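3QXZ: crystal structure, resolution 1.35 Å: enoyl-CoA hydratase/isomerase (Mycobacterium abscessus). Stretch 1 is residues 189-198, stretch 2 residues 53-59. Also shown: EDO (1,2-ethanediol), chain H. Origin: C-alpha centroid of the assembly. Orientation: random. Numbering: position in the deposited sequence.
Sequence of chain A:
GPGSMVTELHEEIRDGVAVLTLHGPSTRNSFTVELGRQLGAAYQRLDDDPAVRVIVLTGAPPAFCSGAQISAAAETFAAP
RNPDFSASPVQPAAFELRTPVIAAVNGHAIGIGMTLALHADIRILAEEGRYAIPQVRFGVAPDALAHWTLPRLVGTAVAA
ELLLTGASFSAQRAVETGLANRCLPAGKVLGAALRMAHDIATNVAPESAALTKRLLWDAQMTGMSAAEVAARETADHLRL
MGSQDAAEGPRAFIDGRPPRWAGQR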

# COMPACT_ATOMS: atom_id res chain seq x y z
N VAL A 189 24.01 4.40 9.01
CA VAL A 189 23.12 3.49 8.25
C VAL A 189 23.59 2.02 8.27
O VAL A 189 22.79 1.12 8.61
CB VAL A 189 22.96 3.98 6.80
CG1 VAL A 189 22.25 2.92 5.94
CG2 VAL A 189 22.16 5.29 6.76
N LEU A 190 24.85 1.77 7.92
CA LEU A 190 25.33 0.41 7.86
C LEU A 190 25.30 -0.26 9.23
O LEU A 190 24.88 -1.41 9.36
CB LEU A 190 26.73 0.33 7.23
CG LEU A 190 27.34 -1.07 7.09
CD1 LEU A 190 26.43 -2.08 6.34
CD2 LEU A 190 28.73 -0.96 6.43
N GLY A 191 25.73 0.46 10.27
CA GLY A 191 25.70 -0.08 11.63
C GLY A 191 24.30 -0.46 12.07
O GLY A 191 24.11 -1.49 12.72
N ALA A 192 23.30 0.35 11.72
CA ALA A 192 21.92 0.02 12.07
C ALA A 192 21.46 -1.24 11.32
O ALA A 192 20.80 -2.10 11.90
CB ALA A 192 20.98 1.19 11.78
N ALA A 193 21.81 -1.34 10.05
CA ALA A 193 21.46 -2.52 9.26
C ALA A 193 22.10 -3.79 9.85
O ALA A 193 21.46 -4.84 9.95
CB ALA A 193 21.85 -2.32 7.80
N LEU A 194 23.36 -3.68 10.26
CA LEU A 194 24.08 -4.81 10.87
C LEU A 194 23.48 -5.22 12.22
O LEU A 194 23.36 -6.42 12.50
CB LEU A 194 25.59 -4.52 10.99
CG LEU A 194 26.32 -4.42 9.65
CD1 LEU A 194 27.74 -3.91 9.82
CD2 LEU A 194 26.33 -5.75 8.93
N ARG A 195 23.07 -4.25 13.04
CA ARG A 195 22.43 -4.60 14.31
C ARG A 195 21.13 -5.37 14.05
O ARG A 195 20.83 -6.37 14.73
CB ARG A 195 22.16 -3.36 15.17
CG ARG A 195 23.43 -2.83 15.88
CD ARG A 195 23.13 -1.74 16.92
NE ARG A 195 22.46 -0.57 16.34
CZ ARG A 195 23.08 0.43 15.70
NH1 ARG A 195 24.40 0.42 15.55
NH2 ARG A 195 22.37 1.43 15.22
N MET A 196 20.36 -4.92 13.05
CA MET A 196 19.13 -5.60 12.69
C MET A 196 19.42 -7.01 12.15
O MET A 196 18.73 -7.96 12.52
CB MET A 196 18.37 -4.76 11.67
CG MET A 196 17.00 -5.34 11.30
SD MET A 196 16.14 -4.37 10.06
CE MET A 196 15.65 -2.95 11.02
N ALA A 197 20.43 -7.12 11.30
CA ALA A 197 20.81 -8.41 10.73
C ALA A 197 21.26 -9.39 11.79
O ALA A 197 20.86 -10.56 11.76
CB ALA A 197 21.91 -8.23 9.67
N HIS A 198 22.10 -8.94 12.72
CA HIS A 198 22.57 -9.84 13.77
C HIS A 198 21.47 -10.26 14.73
O HIS A 198 21.48 -11.40 15.22
CB HIS A 198 23.80 -9.25 14.48
CG HIS A 198 25.05 -9.37 13.66
ND1 HIS A 198 25.65 -10.58 13.40
CD2 HIS A 198 25.77 -8.43 13.00
CE1 HIS A 198 26.72 -10.38 12.64
NE2 HIS A 198 26.80 -9.09 12.37
C1 EDO H . 16.82 -18.47 5.72
O1 EDO H . 16.01 -17.72 6.63
C2 EDO H . 18.26 -18.13 6.06
O2 EDO H . 18.64 -18.72 7.33
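Stretch 2, residues 53-59: RVIVLTG

A helix packs on a strand through the apolar side chains that each turns to the other; in this enoyl-CoA hydratase/isomerase Val56 touches the most helix residues. Its chi1 is t, and its two methyl groups meet four residues of the helix. CG1 of Val56 lies 3.9 Å from CD1 of Leu190 and 4.1 Å from CB of Ala193, while CG2 of Val56 approaches CB of Ala197 at 3.8 Å and CD2 of Leu194 at 4.3 Å. The two leucines arrive less directly than the alanines: their CA-to-CB bonds point sideways, and the ends of their side chains come nearer to the strand.

The backbones account for this pattern. Residues 189-198 are helical throughout, with i to i-4 hydrogen bonds such as Ala197 N to Ala193 O at 2.8 Å, whereas residues 54-59 are extended. The two segments run almost exactly antiparallel, at 172°, with their axes 8.9 Å apart at closest approach. Alternation along the strand turns Val54, Val56 and Thr58 toward the helix and Ile55 and Leu57 away. The register follows the helical repeat, pairing Ala193 with Val56 (CA to CA 7.1 Å) and Ala197 with Val54 (CA to CA 5.9 Å). The small side chain of Ala197 accompanies this closer approach: its CB is 3.7 Å from CG1 of Val54, and its carbonyl O is 3.5 Å from CG2 of the same valine.

Farther out the contact becomes more polar without gaining a hydrogen bond between the segments. At one end, OG1 of Thr58 lies 4.1 Å from CD1 of Leu190, its hydrogen bonding satisfied elsewhere in the structure. At the other, Arg53 precedes the strand and makes no contact with residues 189-198; its NE instead donates a 2.9 Å hydrogen bond to O2 of a 1,2-ethanediol, probably from the crystallisation liquor.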

# COMPACT_ATOMS: atom_id res chain seq x y z
N ARG A 53 22.42 -16.29 7.38
CA ARG A 53 21.08 -16.00 7.91
C ARG A 53 20.45 -14.74 7.31
O ARG A 53 19.22 -14.66 7.18
CB ARG A 53 21.11 -15.88 9.44
CG ARG A 53 21.45 -17.20 10.18
CD ARG A 53 20.43 -18.33 9.96
NE ARG A 53 19.09 -17.77 9.99
CZ ARG A 53 18.44 -17.37 11.08
NH1 ARG A 53 18.90 -17.61 12.32
NH2 ARG A 53 17.28 -16.76 10.92
N VAL A 54 21.29 -13.77 6.97
CA VAL A 54 20.83 -12.47 6.45
C VAL A 54 21.89 -11.94 5.51
O VAL A 54 23.10 -12.13 5.76
CB VAL A 54 20.63 -11.41 7.59
CG1 VAL A 54 20.08 -10.10 7.05
CG2 VAL A 54 19.75 -11.92 8.69
N ILE A 55 21.44 -11.26 4.46
CA ILE A 55 22.31 -10.56 3.53
C ILE A 55 22.08 -9.06 3.67
O ILE A 55 20.93 -8.60 3.64
CB ILE A 55 22.02 -10.99 2.08
CG1 ILE A 55 22.25 -12.49 1.90
CG2 ILE A 55 22.85 -10.16 1.08
CD1 ILE A 55 21.51 -13.12 0.71
N VAL A 56 23.16 -8.31 3.83
CA VAL A 56 23.10 -6.84 3.83
C VAL A 56 23.78 -6.33 2.58
O VAL A 56 24.93 -6.70 2.32
CB VAL A 56 23.77 -6.25 5.10
CG1 VAL A 56 23.79 -4.71 5.06
CG2 VAL A 56 23.04 -6.74 6.36
N LEU A 57 23.07 -5.51 1.80
CA LEU A 57 23.60 -4.87 0.60
C LEU A 57 23.89 -3.39 0.87
O LEU A 57 23.03 -2.66 1.39
CB LEU A 57 22.60 -5.00 -0.55
CG LEU A 57 23.03 -4.40 -1.89
CD1 LEU A 57 24.28 -5.07 -2.47
CD2 LEU A 57 21.85 -4.51 -2.86
N THR A 58 25.11 -2.95 0.54
CA THR A 58 25.52 -1.58 0.83
C THR A 58 26.49 -1.08 -0.24
O THR A 58 26.90 -1.86 -1.10
CB THR A 58 26.10 -1.49 2.27
OG1 THR A 58 26.01 -0.15 2.74
CG2 THR A 58 27.53 -2.02 2.36
N GLY A 59 26.81 0.21 -0.21
CA GLY A 59 27.78 0.78 -1.16
C GLY A 59 29.01 1.37 -0.50
O GLY A 59 28.98 1.79 0.65